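Local coordinates for competence damage-inducible protein A (Klebsiella pneumoniae subsp. pneumoniae MGH 78578, PDB 5V01) that is of unknown function but belongs to the CinA family, some relatives of which deamidate nicotinamide mononucleotide, at residues A47-Q51 against A52-A56; T64-D67 against E68-R71; A147-C150 against E151-V154. All coordinates share one frame; numbering follows the deposited sequence. Where two conformers were deposited one is given.

Contact 1. Residues A47-Q51 against A52-A56; sequences ALCAQ and ADTAA
Gln51 and Thr54 open and close a type I beta turn that begins where helix 43-50 has just ended, its own i-to-i+3 bond from Thr54 N to Gln51 O being long and weak (3.4 Å, N-H...O angle 128°). The side chain of Thr54 probably makes up for that weakness. Its OG1 stands beside its own backbone N (chi1 -56°), which turns the hydroxyl back toward the helix end, 2.6 Å from Gln51 O and 3.0 Å from Leu48 O. The hydroxyl has one proton and two carbonyls within reach, and which receives it is not settled: given to Leu48 O it would tie the turn to the last turn of the helix, where main-chain acceptors run out of helical N-H partners; given to Gln51 O it would close the turn itself. Threonine suits the place doubly, because its other branch is apolar: CG2 lies 3.9 Å from Cys49 CA and 4.1 Å from Cys49 SG. Phe65 of the second subunit packs on both Cys49 and Thr54, bringing this corner into the dimer interface. Gln51 sends CG anti to its backbone N (chi1 -176°) and then bends at chi2, which folds the carboxamide back over the start of the turn, with NE2 3.6 Å from Ala52 N, among His16, Thr19 and Phe57. Leu48 points its branches into the interior instead, against Leu33, Thr35 and Tyr58. At the two middle positions of the turn stand Ala52, small and exposed, and Asp53, a residue type common at the third position of type I turns. The whole is a type I beta turn at the C-terminal end of a helix, with a threonine hydroxyl set between the carbonyls of both, and it leads toward strand 58-64.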
loop_
_atom_site.group_PDB
_atom_site.type_symbol
_atom_site.label_atom_id
_atom_site.label_comp_id
_atom_site.label_asym_id
_atom_site.label_seq_id
_atom_site.Cartn_x
_atom_site.Cartn_y
_atom_site.Cartn_z
ATOM N N ALA A 47 6.201 5.271 2.319
ATOM C CA ALA A 47 7.202 6.316 2.209
ATOM C C ALA A 47 6.646 7.558 1.524
ATOM O O ALA A 47 6.858 8.701 1.957
ATOM C CB ALA A 47 8.427 5.803 1.484
ATOM N N LEU A 48 5.962 7.325 0.416
ATOM C CA LEU A 48 5.380 8.433 -0.347
ATOM C C LEU A 48 4.275 9.183 0.404
ATOM O O LEU A 48 4.098 10.406 0.226
ATOM C CB LEU A 48 4.892 7.942 -1.717
ATOM C CG LEU A 48 6.029 7.420 -2.590
ATOM C CD1 LEU A 48 5.522 6.443 -3.646
ATOM C CD2 LEU A 48 6.839 8.547 -3.206
ATOM N N CYS A 49 3.509 8.451 1.211
ATOM C CA CYS A 49 2.454 9.050 2.023
ATOM C C CYS A 49 2.968 9.704 3.303
ATOM O O CYS A 49 2.291 10.548 3.865
ATOM C CB CYS A 49 1.361 8.033 2.323
ATOM S SG CYS A 49 0.453 7.508 0.843
ATOM N N ALA A 50 4.151 9.324 3.760
ATOM C CA ALA A 50 4.754 9.984 4.924
ATOM C C ALA A 50 5.228 11.361 4.507
ATOM O O ALA A 50 5.259 12.256 5.289
ATOM C CB ALA A 50 5.879 9.167 5.487
ATOM N N GLN A 51 5.603 11.507 3.242
ATOM C CA GLN A 51 6.022 12.807 2.686
ATOM C C GLN A 51 4.891 13.852 2.800
ATOM O O GLN A 51 3.746 13.529 2.534
ATOM C CB GLN A 51 6.355 12.562 1.201
ATOM C CG GLN A 51 6.901 13.698 0.398
ATOM C CD GLN A 51 8.075 14.370 1.044
ATOM O OE1 GLN A 51 8.992 13.711 1.563
ATOM N NE2 GLN A 51 8.041 15.699 1.052
ATOM N N ALA A 52 5.205 15.084 3.187
ATOM C CA ALA A 52 4.197 16.068 3.680
ATOM C C ALA A 52 3.076 16.538 2.734
ATOM O O ALA A 52 1.966 16.911 3.180
ATOM C CB ALA A 52 4.915 17.302 4.189
ATOM N N ASP A 53 3.362 16.567 1.449
ATOM C CA ASP A 53 2.414 17.133 0.493
ATOM C C ASP A 53 2.019 16.039 -0.497
ATOM O O ASP A 53 1.926 16.273 -1.700
ATOM C CB ASP A 53 3.069 18.315 -0.214
ATOM C CG ASP A 53 2.073 19.213 -0.958
ATOM O OD1 ASP A 53 0.862 19.260 -0.627
ATOM O OD2 ASP A 53 2.538 19.902 -1.891
ATOM N N THR A 54 1.797 14.837 0.035
ATOM C CA THR A 54 1.499 13.656 -0.781
ATOM C C THR A 54 0.486 13.903 -1.897
ATOM O O THR A 54 0.709 13.561 -3.042
ATOM C CB THR A 54 0.959 12.537 0.106
ATOM O OG1 THR A 54 1.890 12.264 1.137
ATOM C CG2 THR A 54 0.741 11.271 -0.696
ATOM N N ALA A 55 -0.624 14.542 -1.552
ATOM C CA ALA A 55 -1.726 14.699 -2.493
ATOM C C ALA A 55 -1.351 15.527 -3.719
ATOM O O ALA A 55 -2.011 15.436 -4.740
ATOM C CB ALA A 55 -2.913 15.319 -1.796
ATOM N N ALA A 56 -0.294 16.332 -3.607
ATOM C CA ALA A 56 0.196 17.125 -4.727
ATOM C C ALA A 56 0.871 16.288 -5.821
ATOM O O ALA A 56 1.105 16.798 -6.933
ATOM C CB ALA A 56 1.151 18.199 -4.230
#

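Contact 2. Residues T64-D67 against E68-R71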
loop_
_atom_site.group_PDB
_atom_site.type_symbol
_atom_site.label_atom_id
_atom_site.label_comp_id
_atom_site.label_asym_id
_atom_site.label_seq_id
_atom_site.Cartn_x
_atom_site.Cartn_y
_atom_site.Cartn_z
ATOM N N THR A 64 -0.462 -6.187 -4.087
ATOM C CA THR A 64 -1.019 -7.395 -4.732
ATOM C C THR A 64 -0.040 -8.513 -4.437
ATOM O O THR A 64 0.947 -8.686 -5.152
ATOM C CB THR A 64 -1.198 -7.191 -6.246
ATOM O OG1 THR A 64 0.020 -6.738 -6.830
ATOM C CG2 THR A 64 -2.284 -6.174 -6.521
ATOM N N PHE A 65 -0.257 -9.208 -3.317
ATOM C CA PHE A 65 0.756 -10.097 -2.713
ATOM C C PHE A 65 0.853 -11.491 -3.346
ATOM O O PHE A 65 1.837 -12.187 -3.128
ATOM C CB PHE A 65 0.515 -10.164 -1.195
ATOM C CG PHE A 65 1.714 -10.538 -0.388
ATOM C CD1 PHE A 65 2.696 -9.591 -0.141
ATOM C CD2 PHE A 65 1.849 -11.817 0.164
ATOM C CE1 PHE A 65 3.810 -9.910 0.612
ATOM C CE2 PHE A 65 2.965 -12.140 0.919
ATOM C CZ PHE A 65 3.946 -11.179 1.144
ATOM N N SER A 66 -0.165 -11.879 -4.117
ATOM C CA SER A 66 -0.293 -13.190 -4.734
ATOM C C SER A 66 -0.420 -13.026 -6.262
ATOM O O SER A 66 -0.732 -11.946 -6.763
ATOM C CB SER A 66 -1.529 -13.902 -4.220
ATOM O OG SER A 66 -2.682 -13.230 -4.707
ATOM N N ASP A 67 -0.294 -14.141 -6.975
ATOM C CA ASP A 67 -0.506 -14.154 -8.415
ATOM C C ASP A 67 -1.953 -13.773 -8.711
ATOM O O ASP A 67 -2.231 -12.984 -9.620
ATOM C CB ASP A 67 -0.193 -15.538 -9.016
ATOM C CG ASP A 67 1.298 -15.874 -9.069
ATOM O OD1 ASP A 67 2.135 -15.112 -8.579
ATOM O OD2 ASP A 67 1.636 -16.955 -9.623
ATOM N N GLU A 68 -2.902 -14.326 -7.940
ATOM C CA GLU A 68 -4.299 -14.019 -8.169
ATOM C C GLU A 68 -4.623 -12.535 -7.979
ATOM O O GLU A 68 -5.402 -11.958 -8.746
ATOM C CB GLU A 68 -5.182 -14.907 -7.280
ATOM C CG GLU A 68 -6.650 -14.639 -7.482
ATOM C CD GLU A 68 -7.543 -15.545 -6.663
ATOM O OE1 GLU A 68 -7.069 -16.374 -5.861
ATOM O OE2 GLU A 68 -8.771 -15.409 -6.831
ATOM N N ALA A 69 -4.017 -11.908 -6.957
ATOM C CA ALA A 69 -4.245 -10.468 -6.757
ATOM C C ALA A 69 -3.698 -9.656 -7.940
ATOM O O ALA A 69 -4.291 -8.652 -8.339
ATOM C CB ALA A 69 -3.653 -9.995 -5.444
ATOM N N LYS A 70 -2.549 -10.093 -8.481
ATOM C CA LYS A 70 -1.994 -9.420 -9.642
ATOM C C LYS A 70 -2.937 -9.512 -10.878
ATOM O O LYS A 70 -3.127 -8.512 -11.606
ATOM C CB LYS A 70 -0.600 -9.972 -9.944
ATOM C CG LYS A 70 0.436 -9.571 -8.884
ATOM C CD LYS A 70 1.792 -10.232 -9.117
ATOM C CE LYS A 70 2.760 -9.867 -8.023
ATOM N NZ LYS A 70 2.479 -10.574 -6.753
ATOM N N ARG A 71 -3.529 -10.692 -11.078
ATOM C CA ARG A 71 -4.492 -10.884 -12.187
ATOM C C ARG A 71 -5.728 -10.004 -11.942
ATOM O O ARG A 71 -6.186 -9.267 -12.809
ATOM C CB ARG A 71 -4.890 -12.372 -12.328
ATOM C CG ARG A 71 -3.711 -13.296 -12.656
ATOM C CD ARG A 71 -4.162 -14.654 -13.144
ATOM N NE ARG A 71 -5.048 -15.312 -12.193
ATOM C CZ ARG A 71 -4.697 -16.149 -11.223
ATOM N NH1 ARG A 71 -3.430 -16.501 -11.008
ATOM N NH2 ARG A 71 -5.655 -16.618 -10.403
HETATM O O HOH W 1 2.722 -13.336 -6.592
#
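Lys70 reaches back from the first turn of helix 67-74 across the residues that lead into it, its side chain passing Thr64 at a slant. CB starts 3.4 Å from Asp67 O. CG, anti to the carbonyl carbon (chi1 -70°), lies against Ser66 O and is 3.5 Å from Thr64 OG1. CD continues past Ser66 O, and CE comes to 3.6 Å from Thr64 O. The bend at chi4 of Lys70 (74°) then drops its tip onto that carbonyl: Lys70 NZ donates to Thr64 O at 2.9 Å, with a weak bond to Ser66 O besides. Water 1 accepts from NZ and donates to Asp67 OD1 (2.7 Å), a bridge that probably helps offset the charge of this buried lysine. Ser38 OG is a further partner of NZ. Ser66 is the N-cap: its OG takes the N-H of Ala69 at 2.9 Å and also bonds Asp59 of the second subunit. Alanine fits beside it, since its small CB leaves room for Thr64 CB at 3.8 Å. Lys70 N to Ser66 O, then Arg71 N to Asp67 O (3.0 Å), begin the helical bonding. The corner thus joins the end of strand 58-64 to helix 67-74, with Lys70 and Thr64 packed on Met95 of helix 89-103 and Arg71 leaning on Leu81 of helix 78-84.

Contact 3. Residues A147-C150 against E151-V154; sequences AGDC and ETVV
The carboxylate of Asp149 is approached by Thr152 in two ways: Thr152 N meets OD1 nearly along its C-O axis at 3.0 Å, while Thr152 OG1 comes from above the carboxylate plane, 42° out of it, at 2.9 Å from the same OD1. This is a helix N-cap, with Asp149 just before helix 150-169. Two donors of one residue therefore grip one oxygen, which fixes the tilt of the carboxylate and holds it over the helix start, where the negative charge probably interacts well with the helix dipole. A short acid is right for the job: with CG between the backbone N and the carbonyl carbon (chi1 67°), OD1 curls round to the N-H of Thr152. The side chains of Asp149 and Thr152 cross at about a right angle, and the threonine hydroxyl, beside its own backbone N, faces the acid while CG2 turns to the incoming loop. There CG2 lies 3.6 Å from Ala147 O and 4.1 Å from Gly148 CA. Glycine suits that position, with a phi of 121° that residues bearing a CB seldom adopt and with the threonine methyl on the side where a CB would project, leaving no room for one. Glu151 stretches away from the cap with an extended chain. The loop receives another tie from further along the helix, as Lys156 NZ bonds Ala147 O. After the cap the regular helix begins with Val153 N on Asp149 O at 2.8 Å and Val154 N on Cys150 O at 2.9 Å. Val153, the buried member of the turn, turns its CG2 methyl toward two neighbouring carbonyl oxygens, 3.4 Å from Asp149 O and 3.6 Å from Gly148 O.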
loop_
_atom_site.group_PDB
_atom_site.type_symbol
_atom_site.label_atom_id
_atom_site.label_comp_id
_atom_site.label_asym_id
_atom_site.label_seq_id
_atom_site.Cartn_x
_atom_site.Cartn_y
_atom_site.Cartn_z
ATOM N N ALA A 147 21.071 -8.079 -0.009
ATOM C CA ALA A 147 21.471 -8.921 1.113
ATOM C C ALA A 147 20.683 -8.535 2.364
ATOM O O ALA A 147 20.219 -7.398 2.495
ATOM C CB ALA A 147 22.969 -8.795 1.347
ATOM N N GLY A 148 20.505 -9.503 3.255
ATOM C CA GLY A 148 19.884 -9.276 4.548
ATOM C C GLY A 148 18.647 -10.120 4.729
ATOM O O GLY A 148 18.246 -10.877 3.834
ATOM N N ASP A 149 18.036 -9.968 5.899
ATOM C CA ASP A 149 16.777 -10.619 6.196
ATOM C C ASP A 149 15.650 -9.902 5.435
ATOM O O ASP A 149 15.891 -8.885 4.734
ATOM C CB ASP A 149 16.532 -10.739 7.725
ATOM C CG ASP A 149 16.307 -9.394 8.435
ATOM O OD1 ASP A 149 16.145 -8.338 7.787
ATOM O OD2 ASP A 149 16.258 -9.412 9.682
ATOM N N CYS A 150 14.437 -10.421 5.537
ATOM C CA CYS A 150 13.343 -9.904 4.724
ATOM C C CYS A 150 13.008 -8.432 5.013
ATOM O O CYS A 150 12.760 -7.662 4.082
ATOM C CB CYS A 150 12.097 -10.798 4.836
ATOM S SG CYS A 150 11.363 -11.008 6.479
ATOM N N GLU A 151 13.040 -8.036 6.289
ATOM C CA GLU A 151 12.815 -6.631 6.656
ATOM C C GLU A 151 13.845 -5.723 5.986
ATOM O O GLU A 151 13.499 -4.676 5.466
ATOM C CB GLU A 151 12.870 -6.456 8.184
ATOM C CG GLU A 151 12.651 -5.031 8.685
ATOM C CD GLU A 151 12.722 -4.917 10.201
ATOM O OE1 GLU A 151 12.859 -5.953 10.894
ATOM O OE2 GLU A 151 12.637 -3.779 10.705
ATOM N N THR A 152 15.104 -6.158 5.997
ATOM C CA THR A 152 16.212 -5.426 5.379
ATOM C C THR A 152 16.078 -5.340 3.850
ATOM O O THR A 152 16.247 -4.258 3.248
ATOM C CB THR A 152 17.565 -6.061 5.789
ATOM O OG1 THR A 152 17.719 -5.932 7.205
ATOM C CG2 THR A 152 18.723 -5.410 5.082
ATOM N N VAL A 153 15.776 -6.475 3.223
ATOM C CA VAL A 153 15.573 -6.507 1.775
ATOM C C VAL A 153 14.451 -5.529 1.389
ATOM O O VAL A 153 14.587 -4.753 0.429
ATOM C CB VAL A 153 15.291 -7.935 1.215
ATOM C CG1 VAL A 153 14.858 -7.891 -0.240
ATOM C CG2 VAL A 153 16.513 -8.833 1.373
ATOM N N VAL A 154 13.344 -5.570 2.121
ATOM C CA VAL A 154 12.241 -4.662 1.821
ATOM C C VAL A 154 12.682 -3.195 1.902
ATOM O O VAL A 154 12.381 -2.394 1.015
ATOM C CB VAL A 154 11.019 -4.970 2.732
ATOM C CG1 VAL A 154 9.986 -3.862 2.686
ATOM C CG2 VAL A 154 10.389 -6.312 2.360
#

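How the contacts relate
Within one chain the three contacts follow in series and do not touch: nearest atoms lie about 14 Å apart between contacts 1 and 2, about 9 Å between 1 and 3, and about 8 Å between 2 and 3. Across the dimer, however, contact 2 meets contact 1 through Phe65. Contact 1 ends a helix, whereas contacts 2 and 3 start helices with side-chain N-caps, a serine in one and an aspartate in the other. A bound sodium ion lies about 4 Å from the Phe65 side chain; the distances from a side chain to a bound sodium are about 7 Å for Cys150 and about 12 Å for Leu48.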